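Local coordinates for protein terminal oxygenase component of carbazole (Janthinobacterium sp., PDB 7BUG) that forms the terminal oxygenase of carbazole 1,9a-dioxygenase, which adds dioxygen to the angular C-9a and adjacent C-1 positions of carbazole, at residues K79-C82 against I88-W91; T96-W99 against L104-I107. One frame throughout, in Å; residues are numbered along the deposited sequence.

How the contacts relate
Both contacts lie in the Rieske [2Fe-2S] domain, partly buried and facing the second subunit, and both reach one three-stranded antiparallel sheet, contact 1 only through strand 87-89. Contact 1 brings a loop, 79-82, against this edge strand and the cluster-binding turn after it. Contact 2 pairs the central strand 95-98 with the other edge strand, 104-107. Their chemistry differs accordingly: contact 1 relies on a buried carboxylate, lysines and bridging waters, whereas contact 2 is a backbone-paired hairpin with a bulge, with apolar packing on the cluster side. Between them, Ile88 O and Tyr97 N lie 2.9 Å apart, probably hydrogen-bonded, as are the Thr89 and Thr96 hydroxyls.

Contact 1: K79-C82 against I88-W91; sequences KVEC and ITCW. With FES (Fe2/s2 (inorganic) cluster), chain D.
Glu81 OE2, packed against Trp91 CA at 3.9 Å, is gripped by three donors: Lys79 NZ, a water that also donates to Trp91 O, and Lys188 of the second subunit. The Lys79 chain runs extended past Trp91 CB and then bends at its last torsion (chi4 -69°), which brings NZ over the carboxylate plane for a salt bridge of 2.8 Å to Glu81 OE2. Glu81 OE1 turns to Tyr185 of the second subunit and to Lys83, an environment that would favour the ionised acid. Were Glu81 an alanine, Lys79 and Lys188 of the second subunit would probably lose the counter-charge they share, and a gap would be likely to open beside Trp91. The backbones meet where Thr89 N donates to Glu81 O at 2.8 Å, nearly straight at 167°. A second water accepts from Glu81 N and lies close to Lys79 O and to Thr89 O, 2.7 Å from the latter. Lys79 O approaches the indole obliquely, 3.4 Å from Trp91 CD1, and Ile88 CG1 lies 4.0 Å from Cys82 SG. Cys90 points away from the loop, its SG binding FE1 of the cluster at 2.3 Å together with Cys69, the paired-cysteine ligation of a Rieske [2Fe-2S] centre.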
ATOM      1  N   LYS A  79      12.903 -15.413  16.335  1.00 12.03           N
ATOM      2  CA  LYS A  79      13.053 -16.146  17.602  1.00 12.57           C
ATOM      3  C   LYS A  79      14.525 -16.498  17.776  1.00 12.34           C
ATOM      4  O   LYS A  79      15.010 -17.455  17.197  1.00 12.26           O
ATOM      5  CB  LYS A  79      12.208 -17.415  17.643  1.00 12.34           C
ATOM      6  CG  LYS A  79      12.308 -18.171  18.969  1.00 15.20           C
ATOM      7  CD  LYS A  79      11.455 -19.424  19.011  1.00 17.34           C
ATOM      8  CE  LYS A  79      11.482 -20.159  20.346  1.00 20.04           C
ATOM      9  NZ  LYS A  79      12.789 -20.810  20.648  1.00 23.47           N
ATOM     10  N   VAL A  80      15.227 -15.651  18.500  1.00 11.83           N
ATOM     11  CA  VAL A  80      16.692 -15.812  18.629  1.00 12.34           C
ATOM     12  C   VAL A  80      16.980 -17.008  19.526  1.00 13.33           C
ATOM     13  O   VAL A  80      16.460 -17.065  20.675  1.00 13.76           O
ATOM     14  CB  VAL A  80      17.331 -14.537  19.196  1.00 13.28           C
ATOM     15  CG1 VAL A  80      18.801 -14.763  19.516  1.00 13.55           C
ATOM     16  CG2 VAL A  80      17.153 -13.367  18.242  1.00 14.28           C
ATOM     17  N   GLU A  81      17.806 -17.923  19.051  1.00 13.12           N
ATOM     18  CA  GLU A  81      18.295 -19.092  19.827  1.00 14.02           C
ATOM     19  C   GLU A  81      19.804 -19.056  19.802  1.00 15.19           C
ATOM     20  O   GLU A  81      20.415 -19.517  18.835  1.00 16.57           O
ATOM     21  CB  GLU A  81      17.764 -20.394  19.240  1.00 14.19           C
ATOM     22  CG  GLU A  81      16.285 -20.621  19.446  1.00 14.33           C
ATOM     23  CD  GLU A  81      15.787 -22.041  19.171  1.00 16.09           C
ATOM     24  OE1 GLU A  81      16.612 -22.974  19.266  1.00 21.58           O
ATOM     25  OE2 GLU A  81      14.567 -22.196  18.983  1.00 16.96           O
ATOM     26  N   CYS A  82      20.450 -18.485  20.815  1.00 14.51           N
ATOM     27  CA  CYS A  82      21.932 -18.557  20.887  1.00 15.65           C
ATOM     28  C   CYS A  82      22.252 -19.629  21.901  1.00 18.33           C
ATOM     29  O   CYS A  82      22.031 -19.374  23.136  1.00 18.73           O
ATOM     30  CB  CYS A  82      22.555 -17.224  21.271  1.00 15.74           C
ATOM     31  SG  CYS A  82      22.418 -15.956  19.975  1.00 17.91           S
ATOM     32  N   ILE A  88      24.714 -18.916  16.670  1.00 10.82           N
ATOM     33  CA  ILE A  88      23.242 -18.709  16.709  1.00 11.07           C
ATOM     34  C   ILE A  88      22.614 -19.852  15.925  1.00 11.00           C
ATOM     35  O   ILE A  88      23.194 -20.243  14.876  1.00 10.48           O
ATOM     36  CB  ILE A  88      22.812 -17.309  16.180  1.00 11.12           C
ATOM     37  CG1 ILE A  88      21.292 -17.103  16.274  1.00 11.46           C
ATOM     38  CG2 ILE A  88      23.367 -17.053  14.804  1.00 12.29           C
ATOM     39  CD1 ILE A  88      20.833 -15.648  16.088  1.00 10.78           C
ATOM     40  N   THR A  89      21.467 -20.346  16.393  1.00 10.71           N
ATOM     41  CA  THR A  89      20.747 -21.475  15.792  1.00 10.21           C
ATOM     42  C   THR A  89      19.444 -20.904  15.221  1.00 10.40           C
ATOM     43  O   THR A  89      18.651 -20.326  16.014  1.00 10.39           O
ATOM     44  CB  THR A  89      20.485 -22.556  16.862  1.00 10.26           C
ATOM     45  OG1 THR A  89      21.767 -23.054  17.253  1.00 10.94           O
ATOM     46  CG2 THR A  89      19.585 -23.658  16.374  1.00 10.18           C
ATOM     47  N   CYS A  90      19.210 -21.087  13.942  1.00  9.77           N
ATOM     48  CA  CYS A  90      17.902 -20.684  13.363  1.00  9.47           C
ATOM     49  C   CYS A  90      16.811 -21.437  14.113  1.00  9.97           C
ATOM     50  O   CYS A  90      16.928 -22.661  14.370  1.00 10.38           O
ATOM     51  CB  CYS A  90      17.876 -20.974  11.879  1.00  9.06           C
ATOM     52  SG  CYS A  90      16.308 -20.460  11.145  1.00  9.64           S
ATOM     53  N   TRP A  91      15.727 -20.758  14.414  1.00  9.92           N
ATOM     54  CA  TRP A  91      14.581 -21.320  15.156  1.00  9.34           C
ATOM     55  C   TRP A  91      13.791 -22.342  14.333  1.00  8.84           C
ATOM     56  O   TRP A  91      12.971 -23.054  14.932  1.00  9.33           O
ATOM     57  CB  TRP A  91      13.680 -20.181  15.609  1.00  8.93           C
ATOM     58  CG  TRP A  91      13.274 -19.300  14.485  1.00  9.59           C
ATOM     59  CD1 TRP A  91      13.891 -18.138  14.087  1.00  9.02           C
ATOM     60  CD2 TRP A  91      12.196 -19.526  13.553  1.00  9.34           C
ATOM     61  NE1 TRP A  91      13.251 -17.615  12.998  1.00  9.87           N
ATOM     62  CE2 TRP A  91      12.240 -18.456  12.621  1.00  9.29           C
ATOM     63  CE3 TRP A  91      11.227 -20.504  13.402  1.00  9.75           C
ATOM     64  CZ2 TRP A  91      11.312 -18.338  11.581  1.00 10.20           C
ATOM     65  CZ3 TRP A  91      10.340 -20.419  12.346  1.00  9.79           C
ATOM     66  CH2 TRP A  91      10.392 -19.352  11.439  1.00 10.83           C
TER
HETATM   67 FE1  FES D 401      16.585 -21.528   9.114  1.00  9.48          FE
HETATM   68 FE2  FES D 401      15.434 -23.723   8.031  1.00  9.30          FE
HETATM   69  S1  FES D 401      17.087 -23.641   9.539  1.00  9.72           S
HETATM   70  S2  FES D 401      14.892 -21.583   7.639  1.00  9.45           S
HETATM   71  O   HOH W   1      17.799 -17.784  16.101  1.00 12.94           O
HETATM   72  O   HOH W   2      23.308 -21.405  18.804  1.00 11.97           O
HETATM   73  O   HOH W   3      12.144 -22.815  17.525  1.00 12.91           O

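Contact 2: T96-W99 against L104-I107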
ATOM      1  N   THR A  96      22.855 -23.868  12.325  1.00  9.77           N
ATOM      2  CA  THR A  96      23.630 -23.148  13.338  1.00 10.41           C
ATOM      3  C   THR A  96      24.872 -22.521  12.702  1.00 10.69           C
ATOM      4  O   THR A  96      25.657 -23.243  12.029  1.00 10.66           O
ATOM      5  CB  THR A  96      24.010 -24.121  14.452  1.00 10.51           C
ATOM      6  OG1 THR A  96      22.779 -24.587  15.022  1.00 11.41           O
ATOM      7  CG2 THR A  96      24.856 -23.455  15.514  1.00 12.24           C
ATOM      8  N   TYR A  97      25.062 -21.231  12.962  1.00 10.90           N
ATOM      9  CA  TYR A  97      26.108 -20.403  12.336  1.00 10.49           C
ATOM     10  C   TYR A  97      27.051 -19.846  13.400  1.00 10.94           C
ATOM     11  O   TYR A  97      26.641 -19.453  14.483  1.00 11.70           O
ATOM     12  CB  TYR A  97      25.468 -19.262  11.562  1.00 11.21           C
ATOM     13  CG  TYR A  97      24.426 -19.719  10.566  1.00 10.86           C
ATOM     14  CD1 TYR A  97      24.796 -20.035   9.268  1.00 11.37           C
ATOM     15  CD2 TYR A  97      23.080 -19.702  10.880  1.00 10.28           C
ATOM     16  CE1 TYR A  97      23.860 -20.379   8.317  1.00 10.75           C
ATOM     17  CE2 TYR A  97      22.128 -20.068   9.947  1.00 10.33           C
ATOM     18  CZ  TYR A  97      22.519 -20.394   8.656  1.00 10.88           C
ATOM     19  OH  TYR A  97      21.521 -20.660   7.747  1.00 10.92           O
ATOM     20  N   ARG A  98      28.331 -19.805  13.062  1.00 12.29           N
ATOM     21  CA  ARG A  98      29.311 -19.073  13.895  1.00 13.63           C
ATOM     22  C   ARG A  98      29.186 -17.575  13.658  1.00 11.98           C
ATOM     23  O   ARG A  98      29.243 -17.158  12.512  1.00 12.01           O
ATOM     24  CB  ARG A  98      30.716 -19.575  13.584  1.00 15.36           C
ATOM     25  CG  ARG A  98      30.894 -21.047  13.917  1.00 18.12           C
ATOM     26  CD  ARG A  98      32.388 -21.301  14.036  1.00 22.95           C
ATOM     27  NE  ARG A  98      33.006 -21.258  12.750  1.00 22.14           N
ATOM     28  CZ  ARG A  98      33.520 -22.302  12.094  1.00 29.00           C
ATOM     29  NH1 ARG A  98      33.453 -23.528  12.605  1.00 32.90           N
ATOM     30  NH2 ARG A  98      34.108 -22.115  10.925  1.00 26.11           N
ATOM     31  N   TRP A  99      29.110 -16.775  14.713  1.00 11.78           N
ATOM     32  CA  TRP A  99      29.160 -15.311  14.587  1.00 12.12           C
ATOM     33  C   TRP A  99      30.465 -14.895  13.916  1.00 13.17           C
ATOM     34  O   TRP A  99      30.468 -13.894  13.213  1.00 13.00           O
ATOM     35  CB  TRP A  99      28.996 -14.661  15.953  1.00 13.53           C
ATOM     36  CG  TRP A  99      27.626 -14.773  16.526  1.00 13.45           C
ATOM     37  CD1 TRP A  99      27.143 -15.680  17.435  1.00 12.76           C
ATOM     38  CD2 TRP A  99      26.520 -13.894  16.199  1.00 12.38           C
ATOM     39  NE1 TRP A  99      25.830 -15.416  17.705  1.00 13.75           N
ATOM     40  CE2 TRP A  99      25.434 -14.307  16.985  1.00 12.06           C
ATOM     41  CE3 TRP A  99      26.368 -12.777  15.377  1.00 11.89           C
ATOM     42  CZ2 TRP A  99      24.171 -13.711  16.904  1.00 13.43           C
ATOM     43  CZ3 TRP A  99      25.129 -12.154  15.333  1.00 13.34           C
ATOM     44  CH2 TRP A  99      24.075 -12.564  16.142  1.00 12.95           C
ATOM     45  N   LEU A 104      28.275 -22.274   8.524  1.00 12.04           N
ATOM     46  CA  LEU A 104      27.276 -23.272   8.955  1.00 11.83           C
ATOM     47  C   LEU A 104      28.042 -24.413   9.627  1.00 13.78           C
ATOM     48  O   LEU A 104      28.592 -25.263   8.894  1.00 14.36           O
ATOM     49  CB  LEU A 104      26.485 -23.748   7.751  1.00 12.71           C
ATOM     50  CG  LEU A 104      25.380 -24.743   8.024  1.00 12.56           C
ATOM     51  CD1 LEU A 104      24.306 -24.241   8.983  1.00 11.84           C
ATOM     52  CD2 LEU A 104      24.771 -25.207   6.717  1.00 14.09           C
ATOM     53  N   CYS A 105      28.023 -24.456  10.950  1.00 13.30           N
ATOM     54  CA  CYS A 105      28.920 -25.379  11.693  1.00 14.69           C
ATOM     55  C   CYS A 105      28.168 -26.607  12.191  1.00 15.02           C
ATOM     56  O   CYS A 105      28.842 -27.604  12.541  1.00 14.87           O
ATOM     57  CB  CYS A 105      29.634 -24.641  12.808  1.00 15.31           C
ATOM     58  SG  CYS A 105      28.563 -24.072  14.145  1.00 17.93           S
ATOM     59  N   ASP A 106      26.842 -26.571  12.259  1.00 13.61           N
ATOM     60  CA  ASP A 106      26.032 -27.659  12.858  1.00 12.14           C
ATOM     61  C   ASP A 106      24.614 -27.486  12.302  1.00 13.06           C
ATOM     62  O   ASP A 106      24.219 -26.359  11.983  1.00 12.47           O
ATOM     63  CB  ASP A 106      26.045 -27.621  14.381  1.00 13.87           C
ATOM     64  CG  ASP A 106      27.307 -28.203  14.995  1.00 16.20           C
ATOM     65  OD1 ASP A 106      27.468 -29.457  14.906  1.00 17.42           O
ATOM     66  OD2 ASP A 106      28.121 -27.400  15.573  1.00 19.88           O
ATOM     67  N   ILE A 107      23.883 -28.578  12.241  1.00 12.69           N
ATOM     68  CA  ILE A 107      22.411 -28.502  12.027  1.00 11.82           C
ATOM     69  C   ILE A 107      21.728 -29.442  13.009  1.00 12.16           C
ATOM     70  O   ILE A 107      21.913 -30.675  12.868  1.00 12.80           O
ATOM     71  CB  ILE A 107      21.993 -28.825  10.586  1.00 12.04           C
ATOM     72  CG1 ILE A 107      22.703 -27.959   9.550  1.00 13.04           C
ATOM     73  CG2 ILE A 107      20.458 -28.718  10.458  1.00 12.65           C
ATOM     74  CD1 ILE A 107      22.460 -28.352   8.134  1.00 13.18           C
TER
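Thr96 pairs with Asp106 and Cys105 through its backbone: Thr96 N donates to Asp106 O at 2.9 Å, and Thr96 O accepts from Cys105 N, also at 2.9 Å. Leu104 CD1 packs against the Thr96 backbone, 3.5 Å from Thr96 O. The threonine methyl CG2, set anti to its own nitrogen (OG1 chi1 -62°), meets Cys105 SG at 4.0 Å, while OG1 is hydrogen-bonded to Ala94 O, besides the Thr89 hydroxyl. Two residues, Cys105 and Asp106, stand opposite the single Thr96, giving the hairpin of strands 95-98 and 104-107 a classic beta bulge, which shifts the register by one before Tyr97 faces Leu104 as a non-hydrogen-bonded pair. Leu104 CD1 sits over one face of the Tyr97 ring, 3.9 Å from CE1; the ring also packs on Cys69 beside the [2Fe-2S] cluster, and Tyr97 OH is hydrogen-bonded to Leu70 N. Arg98 touches first through its aliphatic part, with CG 3.8 Å from Cys105 SG. A bend at chi3 (-72°) carries the Arg98 guanidinium back to Cys105 CB, which it meets obliquely with NH1 at 4.0 Å, while NH2 forms a salt bridge with Asp101.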